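Suppressor protein MPT5 (Saccharomyces cerevisiae, PDB 5BZ1) binds a short recognition sequence in the 3'-untranslated regions of target mRNAs through its Pumilio-homology domain and so regulates gene expression after transcription. Local coordinates at residues V41-Y46 with A75-L80; T84-V89 with I118-S123; Q204-L209 with F237-N242; K263-I268 with K329-L334. All blocks are in the same frame, centred on the assembly; numbering follows the deposited sequence.

Interaction 1 of 4, residues V41-Y46 with A75-L80; sequences VRDLMY and AEQKTL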
loop_
_atom_site.group_PDB
_atom_site.type_symbol
_atom_site.label_atom_id
_atom_site.label_comp_id
_atom_site.label_asym_id
_atom_site.label_seq_id
_atom_site.Cartn_x
_atom_site.Cartn_y
_atom_site.Cartn_z
ATOM N N VAL A 41 -9.017 -14.532 39.073
ATOM C CA VAL A 41 -9.051 -15.555 38.033
ATOM C C VAL A 41 -7.922 -15.324 37.033
ATOM O O VAL A 41 -7.397 -16.273 36.463
ATOM C CB VAL A 41 -10.427 -15.651 37.319
ATOM C CG1 VAL A 41 -10.561 -14.592 36.230
ATOM C CG2 VAL A 41 -10.612 -17.032 36.719
ATOM N N ARG A 42 -7.539 -14.063 36.846
ATOM C CA ARG A 42 -6.465 -13.705 35.926
ATOM C C ARG A 42 -5.143 -14.258 36.445
ATOM O O ARG A 42 -4.419 -14.957 35.726
ATOM C CB ARG A 42 -6.375 -12.182 35.783
ATOM C CG ARG A 42 -5.237 -11.687 34.891
ATOM C CD ARG A 42 -4.982 -10.197 35.091
ATOM N NE ARG A 42 -4.547 -9.913 36.453
ATOM C CZ ARG A 42 -4.538 -8.707 37.010
ATOM N NH1 ARG A 42 -4.949 -7.648 36.328
ATOM N NH2 ARG A 42 -4.126 -8.562 38.263
ATOM N N ASP A 43 -4.848 -13.953 37.705
ATOM C CA ASP A 43 -3.597 -14.354 38.332
ATOM C C ASP A 43 -3.469 -15.874 38.480
ATOM O O ASP A 43 -2.406 -16.436 38.225
ATOM C CB ASP A 43 -3.444 -13.663 39.690
ATOM C CG ASP A 43 -3.352 -12.152 39.569
ATOM O OD1 ASP A 43 -3.007 -11.665 38.473
ATOM O OD2 ASP A 43 -3.620 -11.455 40.570
ATOM N N LEU A 44 -4.550 -16.533 38.891
ATOM C CA LEU A 44 -4.551 -17.990 39.038
ATOM C C LEU A 44 -4.329 -18.675 37.686
ATOM O O LEU A 44 -3.483 -19.563 37.550
ATOM C CB LEU A 44 -5.868 -18.464 39.663
ATOM C CG LEU A 44 -6.079 -18.171 41.152
ATOM C CD1 LEU A 44 -7.537 -18.350 41.556
ATOM C CD2 LEU A 44 -5.197 -19.066 42.000
ATOM N N MET A 45 -5.097 -18.240 36.694
ATOM C CA MET A 45 -5.022 -18.750 35.331
ATOM C C MET A 45 -3.616 -18.592 34.754
ATOM O O MET A 45 -3.065 -19.526 34.161
ATOM C CB MET A 45 -6.016 -17.966 34.477
ATOM C CG MET A 45 -6.145 -18.368 33.042
ATOM S SD MET A 45 -7.101 -17.096 32.193
ATOM C CE MET A 45 -8.513 -16.924 33.286
ATOM N N TYR A 46 -3.047 -17.405 34.946
ATOM C CA TYR A 46 -1.765 -17.034 34.355
ATOM C C TYR A 46 -0.644 -17.997 34.728
ATOM O O TYR A 46 0.089 -18.469 33.859
ATOM C CB TYR A 46 -1.386 -15.611 34.776
ATOM C CG TYR A 46 -0.188 -15.054 34.044
ATOM C CD1 TYR A 46 -0.343 -14.365 32.850
ATOM C CD2 TYR A 46 1.097 -15.214 34.545
ATOM C CE1 TYR A 46 0.741 -13.856 32.174
ATOM C CE2 TYR A 46 2.193 -14.709 33.874
ATOM C CZ TYR A 46 2.006 -14.030 32.687
ATOM O OH TYR A 46 3.087 -13.521 32.007
ATOM N N ALA A 75 1.237 -5.040 33.188
ATOM C CA ALA A 75 2.364 -4.811 32.292
ATOM C C ALA A 75 3.412 -5.908 32.457
ATOM O O ALA A 75 3.982 -6.383 31.472
ATOM C CB ALA A 75 2.978 -3.454 32.545
ATOM N N GLU A 76 3.667 -6.296 33.704
ATOM C CA GLU A 76 4.597 -7.383 33.992
ATOM C C GLU A 76 4.155 -8.684 33.327
ATOM O O GLU A 76 4.959 -9.362 32.686
ATOM C CB GLU A 76 4.735 -7.598 35.501
ATOM C CG GLU A 76 5.969 -6.960 36.113
ATOM C CD GLU A 76 6.295 -7.521 37.487
ATOM O OE1 GLU A 76 5.359 -7.947 38.198
ATOM O OE2 GLU A 76 7.491 -7.538 37.851
ATOM N N GLN A 77 2.878 -9.026 33.488
ATOM C CA GLN A 77 2.328 -10.249 32.909
ATOM C C GLN A 77 2.407 -10.263 31.380
ATOM O O GLN A 77 2.719 -11.292 30.782
ATOM C CB GLN A 77 0.882 -10.471 33.373
ATOM C CG GLN A 77 0.747 -10.990 34.810
ATOM C CD GLN A 77 -0.683 -10.921 35.329
ATOM O OE1 GLN A 77 -1.495 -10.131 34.845
ATOM N NE2 GLN A 77 -0.995 -11.751 36.321
ATOM N N LYS A 78 2.128 -9.127 30.746
ATOM C CA LYS A 78 2.158 -9.066 29.286
ATOM C C LYS A 78 3.589 -9.122 28.738
ATOM O O LYS A 78 3.840 -9.723 27.692
ATOM C CB LYS A 78 1.417 -7.830 28.759
ATOM C CG LYS A 78 1.407 -7.726 27.234
ATOM C CD LYS A 78 0.429 -6.667 26.742
ATOM C CE LYS A 78 -1.006 -7.097 26.982
ATOM N NZ LYS A 78 -1.934 -5.935 26.971
ATOM N N THR A 79 4.522 -8.505 29.458
ATOM C CA THR A 79 5.932 -8.549 29.080
ATOM C C THR A 79 6.469 -9.983 29.131
ATOM O O THR A 79 7.203 -10.415 28.236
ATOM C CB THR A 79 6.779 -7.622 29.973
ATOM O OG1 THR A 79 6.344 -6.267 29.800
ATOM C CG2 THR A 79 8.250 -7.718 29.608
ATOM N N LEU A 80 6.091 -10.724 30.169
ATOM C CA LEU A 80 6.512 -12.116 30.295
ATOM C C LEU A 80 5.913 -12.979 29.184
ATOM O O LEU A 80 6.599 -13.838 28.628
ATOM C CB LEU A 80 6.154 -12.672 31.677
ATOM C CG LEU A 80 6.523 -14.132 31.935
ATOM C CD1 LEU A 80 7.985 -14.379 31.602
ATOM C CD2 LEU A 80 6.231 -14.528 33.380
#
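Tyr46 lies against Gln77 in the alpha-helical PUF scaffold, where segments 41-46 and 75-80, from the first and second Pumilio repeats, have helix axes 27° from parallel. CG anti to the backbone N (chi1 -171°) starts the tyrosine side chain toward helix 75-85, and the ring slides past the Gln77 chain, the two pointing in opposite directions. Gln77 CG sits over the centre of the ring, 3.8 Å from its centroid, while the phenol OH donates to Gln77 O at 2.6 Å, in the carbonyl plane and on a lone pair. A phenylalanine here would probably leave Gln77 O without this donor and loosen the fit against Leu80 CB, which the hydroxyl touches. Leu80 CD2 touches the ring edge, 4.1 Å from Tyr46 CE2. Beyond CG the Gln77 chain is extended, and its NE2 donates to Asp43 OD1 at 2.9 Å. Arg42 NE forms a salt bridge to the same Asp43 OD1, while its NH1 donates to Tyr72 O. Arg42 NE and Gln77 NE2 reach Asp43 OD1 from opposite faces of the carboxylate plane.

Interaction 2 of 4, residues T84-V89 with I118-S123; sequences TIYPNV and IIKGFS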
loop_
_atom_site.group_PDB
_atom_site.type_symbol
_atom_site.label_atom_id
_atom_site.label_comp_id
_atom_site.label_asym_id
_atom_site.label_seq_id
_atom_site.Cartn_x
_atom_site.Cartn_y
_atom_site.Cartn_z
ATOM N N THR A 84 8.069 -14.858 26.204
ATOM C CA THR A 84 7.961 -16.294 25.982
ATOM C C THR A 84 7.828 -16.646 24.496
ATOM O O THR A 84 8.397 -17.634 24.033
ATOM C CB THR A 84 6.769 -16.894 26.759
ATOM O OG1 THR A 84 6.859 -16.520 28.140
ATOM C CG2 THR A 84 6.757 -18.411 26.650
ATOM N N ILE A 85 7.090 -15.829 23.748
ATOM C CA ILE A 85 6.697 -16.208 22.393
ATOM C C ILE A 85 7.302 -15.395 21.245
ATOM O O ILE A 85 7.058 -15.717 20.083
ATOM C CB ILE A 85 5.150 -16.249 22.241
ATOM C CG1 ILE A 85 4.520 -14.905 22.611
ATOM C CG2 ILE A 85 4.554 -17.358 23.098
ATOM C CD1 ILE A 85 4.395 -13.932 21.461
ATOM N N TYR A 86 8.066 -14.348 21.550
ATOM C CA TYR A 86 8.634 -13.517 20.480
ATOM C C TYR A 86 9.495 -14.262 19.440
ATOM O O TYR A 86 9.468 -13.896 18.265
ATOM C CB TYR A 86 9.345 -12.258 21.019
ATOM C CG TYR A 86 10.748 -12.457 21.558
ATOM C CD1 TYR A 86 11.851 -12.482 20.707
ATOM C CD2 TYR A 86 10.974 -12.581 22.919
ATOM C CE1 TYR A 86 13.134 -12.653 21.202
ATOM C CE2 TYR A 86 12.247 -12.750 23.421
ATOM C CZ TYR A 86 13.320 -12.786 22.562
ATOM O OH TYR A 86 14.583 -12.953 23.076
ATOM N N PRO A 87 10.243 -15.310 19.851
ATOM C CA PRO A 87 10.969 -16.014 18.784
ATOM C C PRO A 87 10.047 -16.725 17.780
ATOM O O PRO A 87 10.517 -17.102 16.705
ATOM C CB PRO A 87 11.793 -17.057 19.549
ATOM C CG PRO A 87 11.945 -16.493 20.934
ATOM C CD PRO A 87 10.649 -15.781 21.192
ATOM N N ASN A 88 8.769 -16.893 18.117
ATOM C CA ASN A 88 7.859 -17.693 17.299
ATOM C C ASN A 88 6.875 -16.893 16.451
ATOM O O ASN A 88 5.891 -17.449 15.963
ATOM C CB ASN A 88 7.070 -18.668 18.177
ATOM C CG ASN A 88 7.952 -19.421 19.146
ATOM O OD1 ASN A 88 8.784 -20.236 18.746
ATOM N ND2 ASN A 88 7.769 -19.157 20.435
ATOM N N VAL A 89 7.141 -15.602 16.270
ATOM C CA VAL A 89 6.199 -14.721 15.576
ATOM C C VAL A 89 5.877 -15.138 14.137
ATOM O O VAL A 89 4.766 -14.902 13.666
ATOM C CB VAL A 89 6.641 -13.236 15.610
ATOM C CG1 VAL A 89 6.532 -12.678 17.024
ATOM C CG2 VAL A 89 8.063 -13.080 15.084
ATOM N N ILE A 118 8.886 -7.768 20.432
ATOM C CA ILE A 118 8.169 -8.179 19.228
ATOM C C ILE A 118 9.012 -7.926 17.974
ATOM O O ILE A 118 9.154 -8.803 17.120
ATOM C CB ILE A 118 6.822 -7.435 19.111
ATOM C CG1 ILE A 118 5.838 -7.942 20.169
ATOM C CG2 ILE A 118 6.226 -7.599 17.723
ATOM C CD1 ILE A 118 4.602 -7.069 20.330
ATOM N N ILE A 119 9.567 -6.721 17.875
ATOM C CA ILE A 119 10.428 -6.347 16.754
ATOM C C ILE A 119 11.669 -7.246 16.677
ATOM O O ILE A 119 12.140 -7.587 15.589
ATOM C CB ILE A 119 10.825 -4.856 16.846
ATOM C CG1 ILE A 119 9.598 -3.973 16.627
ATOM C CG2 ILE A 119 11.905 -4.501 15.831
ATOM C CD1 ILE A 119 8.860 -4.283 15.326
ATOM N N LYS A 120 12.186 -7.645 17.835
ATOM C CA LYS A 120 13.327 -8.553 17.883
ATOM C C LYS A 120 12.964 -9.914 17.282
ATOM O O LYS A 120 13.779 -10.544 16.600
ATOM C CB LYS A 120 13.820 -8.722 19.321
ATOM C CG LYS A 120 15.042 -9.623 19.465
ATOM C CD LYS A 120 15.454 -9.740 20.926
ATOM C CE LYS A 120 16.573 -10.748 21.111
ATOM N NZ LYS A 120 16.972 -10.863 22.538
ATOM N N GLY A 121 11.733 -10.355 17.518
ATOM C CA GLY A 121 11.275 -11.628 16.989
ATOM C C GLY A 121 11.182 -11.625 15.475
ATOM O O GLY A 121 11.374 -12.658 14.828
ATOM N N PHE A 122 10.885 -10.458 14.910
ATOM C CA PHE A 122 10.774 -10.311 13.465
ATOM C C PHE A 122 12.127 -10.022 12.810
ATOM O O PHE A 122 12.225 -9.940 11.581
ATOM C CB PHE A 122 9.784 -9.196 13.109
ATOM C CG PHE A 122 8.338 -9.595 13.238
ATOM C CD1 PHE A 122 7.775 -10.512 12.356
ATOM C CD2 PHE A 122 7.533 -9.041 14.226
ATOM C CE1 PHE A 122 6.438 -10.880 12.468
ATOM C CE2 PHE A 122 6.198 -9.406 14.347
ATOM C CZ PHE A 122 5.651 -10.326 13.465
ATOM N N SER A 123 13.164 -9.852 13.628
ATOM C CA SER A 123 14.505 -9.599 13.105
ATOM C C SER A 123 15.116 -10.890 12.569
ATOM O O SER A 123 14.610 -11.985 12.833
ATOM C CB SER A 123 15.417 -9.009 14.181
ATOM O OG SER A 123 15.793 -9.995 15.129
#
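Tyr86 and Lys120 run obliquely past one another, and the extended lysine chain brings its CD to 3.7 Å from Tyr86 CE1 before the ammonium group reaches the phenol. There Lys120 NZ donates a hydrogen bond of 3.2 Å to Tyr86 OH. At the root of the same ring Gly121 meets the tyrosine through its backbone: its CA lies at the ring edge and 3.2 Å from Tyr86 O, in a CA-H...O contact. A beta carbon on this residue would run into that carbonyl oxygen, so the close approach depends on the missing side chain. Further along, Val89 CG2 stands over the centre of the Phe122 ring, 3.7 Å from its centroid and 10° off the normal. The same methyl group also meets Gly121 O at 3.3 Å.

Tyr86 CG sits between the backbone N and the carbonyl carbon (chi1 80°), and Pro87 CD covers one face of its ring toward the rim. Residues outside the two segments pack round these groups: Phe126 meets the Tyr86 ring edge-to-face, Phe159 stacks on Phe122, and Gly121 O accepts a hydrogen bond from Thr127 OG1. In this all-helical PUF fold, the contact joins the turn after helix 75-85 and the first residue of helix 89-93 to the end region of helix 112-121, with the loop around Phe126 packed beside it.

Interaction 3 of 4, residues Q204-L209 with F237-N242; sequences QFLPGL and FNRLSN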
loop_
_atom_site.group_PDB
_atom_site.type_symbol
_atom_site.label_atom_id
_atom_site.label_comp_id
_atom_site.label_asym_id
_atom_site.label_seq_id
_atom_site.Cartn_x
_atom_site.Cartn_y
_atom_site.Cartn_z
ATOM N N GLN A 204 14.048 0.536 -10.285
ATOM C CA GLN A 204 14.967 -0.467 -10.819
ATOM C C GLN A 204 14.225 -1.597 -11.535
ATOM O O GLN A 204 14.676 -2.089 -12.572
ATOM C CB GLN A 204 15.844 -1.038 -9.699
ATOM C CG GLN A 204 16.705 -2.225 -10.126
ATOM C CD GLN A 204 17.642 -2.713 -9.033
ATOM O OE1 GLN A 204 17.732 -2.113 -7.961
ATOM N NE2 GLN A 204 18.351 -3.806 -9.304
ATOM N N PHE A 205 13.078 -1.989 -10.986
ATOM C CA PHE A 205 12.306 -3.098 -11.535
ATOM C C PHE A 205 10.998 -2.637 -12.171
ATOM O O PHE A 205 10.024 -3.388 -12.224
ATOM C CB PHE A 205 12.025 -4.131 -10.444
ATOM C CG PHE A 205 13.254 -4.834 -9.950
ATOM C CD1 PHE A 205 13.728 -5.965 -10.601
ATOM C CD2 PHE A 205 13.940 -4.363 -8.843
ATOM C CE1 PHE A 205 14.864 -6.616 -10.152
ATOM C CE2 PHE A 205 15.075 -5.008 -8.386
ATOM C CZ PHE A 205 15.540 -6.136 -9.043
ATOM N N LEU A 206 10.995 -1.401 -12.659
ATOM C CA LEU A 206 9.828 -0.804 -13.308
ATOM C C LEU A 206 9.156 -1.655 -14.406
ATOM O O LEU A 206 7.923 -1.747 -14.434
ATOM C CB LEU A 206 10.176 0.590 -13.839
ATOM C CG LEU A 206 9.023 1.492 -14.267
ATOM C CD1 LEU A 206 8.083 1.726 -13.105
ATOM C CD2 LEU A 206 9.567 2.813 -14.766
ATOM N N PRO A 207 9.950 -2.273 -15.313
ATOM C CA PRO A 207 9.299 -3.047 -16.378
ATOM C C PRO A 207 8.462 -4.222 -15.863
ATOM O O PRO A 207 7.509 -4.615 -16.537
ATOM C CB PRO A 207 10.479 -3.571 -17.202
ATOM C CG PRO A 207 11.575 -2.595 -16.957
ATOM C CD PRO A 207 11.410 -2.205 -15.515
ATOM N N GLY A 208 8.804 -4.768 -14.701
ATOM C CA GLY A 208 8.054 -5.883 -14.148
ATOM C C GLY A 208 6.885 -5.439 -13.284
ATOM O O GLY A 208 6.158 -6.269 -12.731
ATOM N N LEU A 209 6.701 -4.126 -13.175
ATOM C CA LEU A 209 5.684 -3.560 -12.296
ATOM C C LEU A 209 4.624 -2.768 -13.059
ATOM O O LEU A 209 3.437 -2.831 -12.734
ATOM C CB LEU A 209 6.337 -2.646 -11.256
ATOM C CG LEU A 209 7.310 -3.275 -10.258
ATOM C CD1 LEU A 209 7.851 -2.226 -9.298
ATOM C CD2 LEU A 209 6.630 -4.392 -9.495
ATOM N N PHE A 237 9.887 9.090 -16.528
ATOM C CA PHE A 237 9.812 9.421 -17.942
ATOM C C PHE A 237 11.059 8.987 -18.704
ATOM O O PHE A 237 10.961 8.551 -19.848
ATOM C CB PHE A 237 9.536 10.909 -18.160
ATOM C CG PHE A 237 9.131 11.235 -19.568
ATOM C CD1 PHE A 237 7.899 10.815 -20.061
ATOM C CD2 PHE A 237 9.978 11.941 -20.406
ATOM C CE1 PHE A 237 7.519 11.101 -21.362
ATOM C CE2 PHE A 237 9.605 12.231 -21.709
ATOM C CZ PHE A 237 8.373 11.811 -22.186
ATOM N N ASN A 238 12.226 9.102 -18.076
ATOM C CA ASN A 238 13.465 8.654 -18.708
ATOM C C ASN A 238 13.452 7.151 -18.991
ATOM O O ASN A 238 13.918 6.704 -20.038
ATOM C CB ASN A 238 14.677 9.018 -17.848
ATOM C CG ASN A 238 14.925 10.514 -17.792
ATOM O OD1 ASN A 238 14.418 11.270 -18.619
ATOM N ND2 ASN A 238 15.715 10.950 -16.814
ATOM N N ARG A 239 12.904 6.383 -18.055
ATOM C CA ARG A 239 12.873 4.928 -18.166
ATOM C C ARG A 239 11.797 4.429 -19.131
ATOM O O ARG A 239 11.891 3.315 -19.650
ATOM C CB ARG A 239 12.660 4.291 -16.786
ATOM C CG ARG A 239 13.812 3.406 -16.323
ATOM C CD ARG A 239 13.403 2.486 -15.180
ATOM N NE ARG A 239 14.371 1.410 -14.970
ATOM C CZ ARG A 239 14.466 0.333 -15.745
ATOM N NH1 ARG A 239 13.662 0.190 -16.790
ATOM N NH2 ARG A 239 15.371 -0.601 -15.484
ATOM N N LEU A 240 10.786 5.259 -19.380
ATOM C CA LEU A 240 9.591 4.821 -20.099
ATOM C C LEU A 240 9.299 5.527 -21.421
ATOM O O LEU A 240 8.545 4.997 -22.236
ATOM C CB LEU A 240 8.368 4.982 -19.205
ATOM C CG LEU A 240 8.443 4.238 -17.883
ATOM C CD1 LEU A 240 7.285 4.662 -17.006
ATOM C CD2 LEU A 240 8.442 2.738 -18.130
ATOM N N SER A 241 9.866 6.715 -21.621
ATOM C CA SER A 241 9.522 7.559 -22.770
ATOM C C SER A 241 9.569 6.819 -24.104
ATOM O O SER A 241 8.711 7.025 -24.962
ATOM C CB SER A 241 10.427 8.791 -22.832
ATOM O OG SER A 241 11.789 8.420 -22.931
ATOM N N ASN A 242 10.566 5.953 -24.265
ATOM C CA ASN A 242 10.738 5.195 -25.499
ATOM C C ASN A 242 9.654 4.135 -25.727
ATOM O O ASN A 242 9.471 3.665 -26.849
ATOM C CB ASN A 242 12.128 4.551 -25.539
ATOM C CG ASN A 242 13.232 5.553 -25.842
ATOM O OD1 ASN A 242 13.045 6.481 -26.630
ATOM N ND2 ASN A 242 14.391 5.367 -25.215
#
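Arg239 reaches from the last turn of helix 229-240 across to the turn that follows helix 192-204. Its chain is extended from CG to NE and carries the guanidinium over to Pro207, whose CD lies over one face of that flat group. The two side chains cross at about a right angle, with Arg239 NH1 3.5 Å from Pro207 CG. Arg239 NH2 comes to 3.3 Å from Gln204 O, but the angle is too poor for a hydrogen bond; proximity to this carbonyl at the helix end may add a weak electrostatic attraction. Nearer the backbone, Arg239 CD rests 3.9 Å from Leu206 CD2, and the arginine thus lays its aliphatic part on a leucine and its charged end beside a proline. Consecutive Pumilio repeats of the PUF domain stack helix against helix, and here the turn at the start of the sixth repeat meets the boundary between the sixth and seventh. Next along the chain, Leu240 meets Leu206 tip to tip, the two CD2 methyl groups 3.5 Å apart. Leu206 CD2 also approaches Leu240 CD1 at 3.7 Å. An alanine in place of Leu240 would probably leave Leu206 CD2 without the CG, CD1 and CD2 atoms it packs against, opening a gap there. Leu240 also touches Ile210 and Leu247. Ser241 N donates to Phe237 O at 2.8 Å.

Interaction 4 of 4, residues K263-I268 with K329-L334; sequences KLFRII and KNYSPL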
loop_
_atom_site.group_PDB
_atom_site.type_symbol
_atom_site.label_atom_id
_atom_site.label_comp_id
_atom_site.label_asym_id
_atom_site.label_seq_id
_atom_site.Cartn_x
_atom_site.Cartn_y
_atom_site.Cartn_z
ATOM N N LYS A 263 -1.041 14.266 -13.606
ATOM C CA LYS A 263 -0.125 14.822 -12.618
ATOM C C LYS A 263 0.670 15.991 -13.204
ATOM O O LYS A 263 0.873 17.011 -12.543
ATOM C CB LYS A 263 0.828 13.745 -12.101
ATOM C CG LYS A 263 1.724 14.229 -10.976
ATOM C CD LYS A 263 2.633 13.131 -10.458
ATOM C CE LYS A 263 3.508 13.656 -9.334
ATOM N NZ LYS A 263 2.704 14.158 -8.184
ATOM N N LEU A 264 1.115 15.832 -14.448
ATOM C CA LEU A 264 1.832 16.888 -15.154
ATOM C C LEU A 264 0.963 18.136 -15.292
ATOM O O LEU A 264 1.410 19.249 -15.012
ATOM C CB LEU A 264 2.276 16.405 -16.538
ATOM C CG LEU A 264 3.392 15.362 -16.607
ATOM C CD1 LEU A 264 3.627 14.924 -18.040
ATOM C CD2 LEU A 264 4.678 15.905 -16.010
ATOM N N PHE A 265 -0.275 17.935 -15.731
ATOM C CA PHE A 265 -1.237 19.018 -15.887
ATOM C C PHE A 265 -1.475 19.748 -14.567
ATOM O O PHE A 265 -1.455 20.976 -14.515
ATOM C CB PHE A 265 -2.563 18.468 -16.414
ATOM C CG PHE A 265 -2.594 18.262 -17.906
ATOM C CD1 PHE A 265 -2.003 19.181 -18.766
ATOM C CD2 PHE A 265 -3.227 17.151 -18.449
ATOM C CE1 PHE A 265 -2.044 18.995 -20.144
ATOM C CE2 PHE A 265 -3.271 16.958 -19.821
ATOM C CZ PHE A 265 -2.677 17.881 -20.669
ATOM N N ARG A 266 -1.693 18.985 -13.501
ATOM C CA ARG A 266 -2.019 19.566 -12.200
ATOM C C ARG A 266 -0.877 20.410 -11.626
ATOM O O ARG A 266 -1.111 21.466 -11.033
ATOM C CB ARG A 266 -2.426 18.476 -11.206
ATOM C CG ARG A 266 -3.021 19.023 -9.921
ATOM C CD ARG A 266 -3.656 17.931 -9.082
ATOM N NE ARG A 266 -4.609 18.482 -8.121
ATOM C CZ ARG A 266 -5.294 17.753 -7.246
ATOM N NH1 ARG A 266 -5.129 16.438 -7.201
ATOM N NH2 ARG A 266 -6.141 18.340 -6.412
ATOM N N ILE A 267 0.353 19.938 -11.806
ATOM C CA ILE A 267 1.527 20.668 -11.338
ATOM C C ILE A 267 1.669 22.009 -12.054
ATOM O O ILE A 267 1.853 23.048 -11.418
ATOM C CB ILE A 267 2.817 19.842 -11.529
ATOM C CG1 ILE A 267 2.922 18.763 -10.450
ATOM C CG2 ILE A 267 4.040 20.734 -11.469
ATOM C CD1 ILE A 267 4.089 17.814 -10.635
ATOM N N ILE A 268 1.573 21.974 -13.378
ATOM C CA ILE A 268 1.775 23.161 -14.202
ATOM C C ILE A 268 0.667 24.204 -14.006
ATOM O O ILE A 268 0.952 25.394 -13.867
ATOM C CB ILE A 268 1.936 22.781 -15.697
ATOM C CG1 ILE A 268 3.140 21.853 -15.880
ATOM C CG2 ILE A 268 2.101 24.017 -16.563
ATOM C CD1 ILE A 268 3.323 21.334 -17.300
ATOM N N LYS A 329 -10.410 20.381 -19.944
ATOM C CA LYS A 329 -10.661 20.541 -18.514
ATOM C C LYS A 329 -9.365 20.461 -17.715
ATOM O O LYS A 329 -9.227 21.091 -16.664
ATOM C CB LYS A 329 -11.633 19.473 -18.016
ATOM C CG LYS A 329 -13.092 19.808 -18.264
ATOM C CD LYS A 329 -13.976 18.590 -18.046
ATOM C CE LYS A 329 -15.401 18.849 -18.516
ATOM N NZ LYS A 329 -16.233 17.610 -18.484
ATOM N N ASN A 330 -8.415 19.688 -18.228
ATOM C CA ASN A 330 -7.150 19.466 -17.547
ATOM C C ASN A 330 -6.137 20.596 -17.723
ATOM O O ASN A 330 -5.203 20.717 -16.929
ATOM C CB ASN A 330 -6.526 18.145 -18.010
ATOM C CG ASN A 330 -7.374 16.938 -17.658
ATOM O OD1 ASN A 330 -8.161 16.971 -16.712
ATOM N ND2 ASN A 330 -7.209 15.859 -18.418
ATOM N N TYR A 331 -6.315 21.420 -18.754
ATOM C CA TYR A 331 -5.285 22.396 -19.116
ATOM C C TYR A 331 -5.782 23.770 -19.581
ATOM O O TYR A 331 -5.020 24.525 -20.185
ATOM C CB TYR A 331 -4.345 21.806 -20.176
ATOM C CG TYR A 331 -5.028 21.397 -21.465
ATOM C CD1 TYR A 331 -5.357 22.339 -22.429
ATOM C CD2 TYR A 331 -5.321 20.066 -21.726
ATOM C CE1 TYR A 331 -5.970 21.975 -23.605
ATOM C CE2 TYR A 331 -5.933 19.691 -22.904
ATOM C CZ TYR A 331 -6.256 20.651 -23.839
ATOM O OH TYR A 331 -6.867 20.293 -25.017
ATOM N N SER A 332 -7.038 24.102 -19.299
ATOM C CA SER A 332 -7.591 25.384 -19.751
ATOM C C SER A 332 -6.826 26.644 -19.290
ATOM O O SER A 332 -6.705 27.595 -20.064
ATOM C CB SER A 332 -9.095 25.491 -19.451
ATOM O OG SER A 332 -9.354 26.004 -18.158
ATOM N N PRO A 333 -6.301 26.660 -18.044
ATOM C CA PRO A 333 -5.499 27.833 -17.670
ATOM C C PRO A 333 -4.225 28.000 -18.508
ATOM O O PRO A 333 -3.678 29.104 -18.548
ATOM C CB PRO A 333 -5.131 27.552 -16.209
ATOM C CG PRO A 333 -6.228 26.681 -15.710
ATOM C CD PRO A 333 -6.574 25.800 -16.875
ATOM N N LEU A 334 -3.767 26.931 -19.160
ATOM C CA LEU A 334 -2.566 26.992 -19.994
ATOM C C LEU A 334 -2.844 27.640 -21.351
ATOM O O LEU A 334 -1.921 27.876 -22.135
ATOM C CB LEU A 334 -1.971 25.596 -20.217
ATOM C CG LEU A 334 -1.784 24.634 -19.040
ATOM C CD1 LEU A 334 -0.918 23.444 -19.436
ATOM C CD2 LEU A 334 -1.189 25.336 -17.846
#
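The Phe265 ring has the backbone of Asn330 over one face, its carbonyl carbon 4.2 Å above the plane and displaced toward the rim. Leu334 CD1 lies at the ring edge, 4.4 Å from Phe265 CD1. Asn330 CB and Tyr331 CD2 come in obliquely, the first 3.5 Å from Phe265 CD2 and the second 3.6 Å from Phe265 CZ. The phenylalanine and tyrosine side chains lie side by side and point the same way, with planes 36° apart and centroids separated by 5.4 Å, an oblique pairing of the two rings. Tyr331 CG stands between its backbone N and carbonyl carbon (chi1 60°), which brings the root of the ring alongside Phe265. Tyr331 CB itself lies 3.6 Å from Phe265 CE1. One turn on, Ile268 and Leu334 cross at about a right angle, Ile268 CG2 touching Leu334 CD2 at 3.8 Å.

The contact fits the long helix 253-273 of the seventh Pumilio repeat to the loop and short 3-10 turn that follow helix 318-326 in the eighth. Helix 354-375 joins this cluster: Phe361 meets the Tyr331 ring edge-to-face and also touches Phe265 and Leu334. The polar ends turn to other partners, Asn330 ND2 bonding Thr324 O and Tyr331 OH bonding Leu326 O. Cohesion between the two segments therefore rests on apolar and aromatic contact, while hydrogen bonds to the preceding helix hold the asparagine and tyrosine in position against Phe265.

In the fold
The four contacts follow one another along the chain without nesting, all within the Pumilio-homology domain. Interactions 1 and 2 share helix 75-85, with centres about 19 Å apart: one uses its beginning, the other its end and the turn beyond. Interactions 3 and 4 lie farther along the domain, centres about 24 Å apart and nearest atoms about 6 Å apart, without touching. The first and last are separated by about 61 Å between centres and lie on opposite sides of the chain's centre. Each contact is local, binding parts of the same or adjacent repeats, so the elongated RNA-binding scaffold is built up step by step from such neighbour-to-neighbour joints.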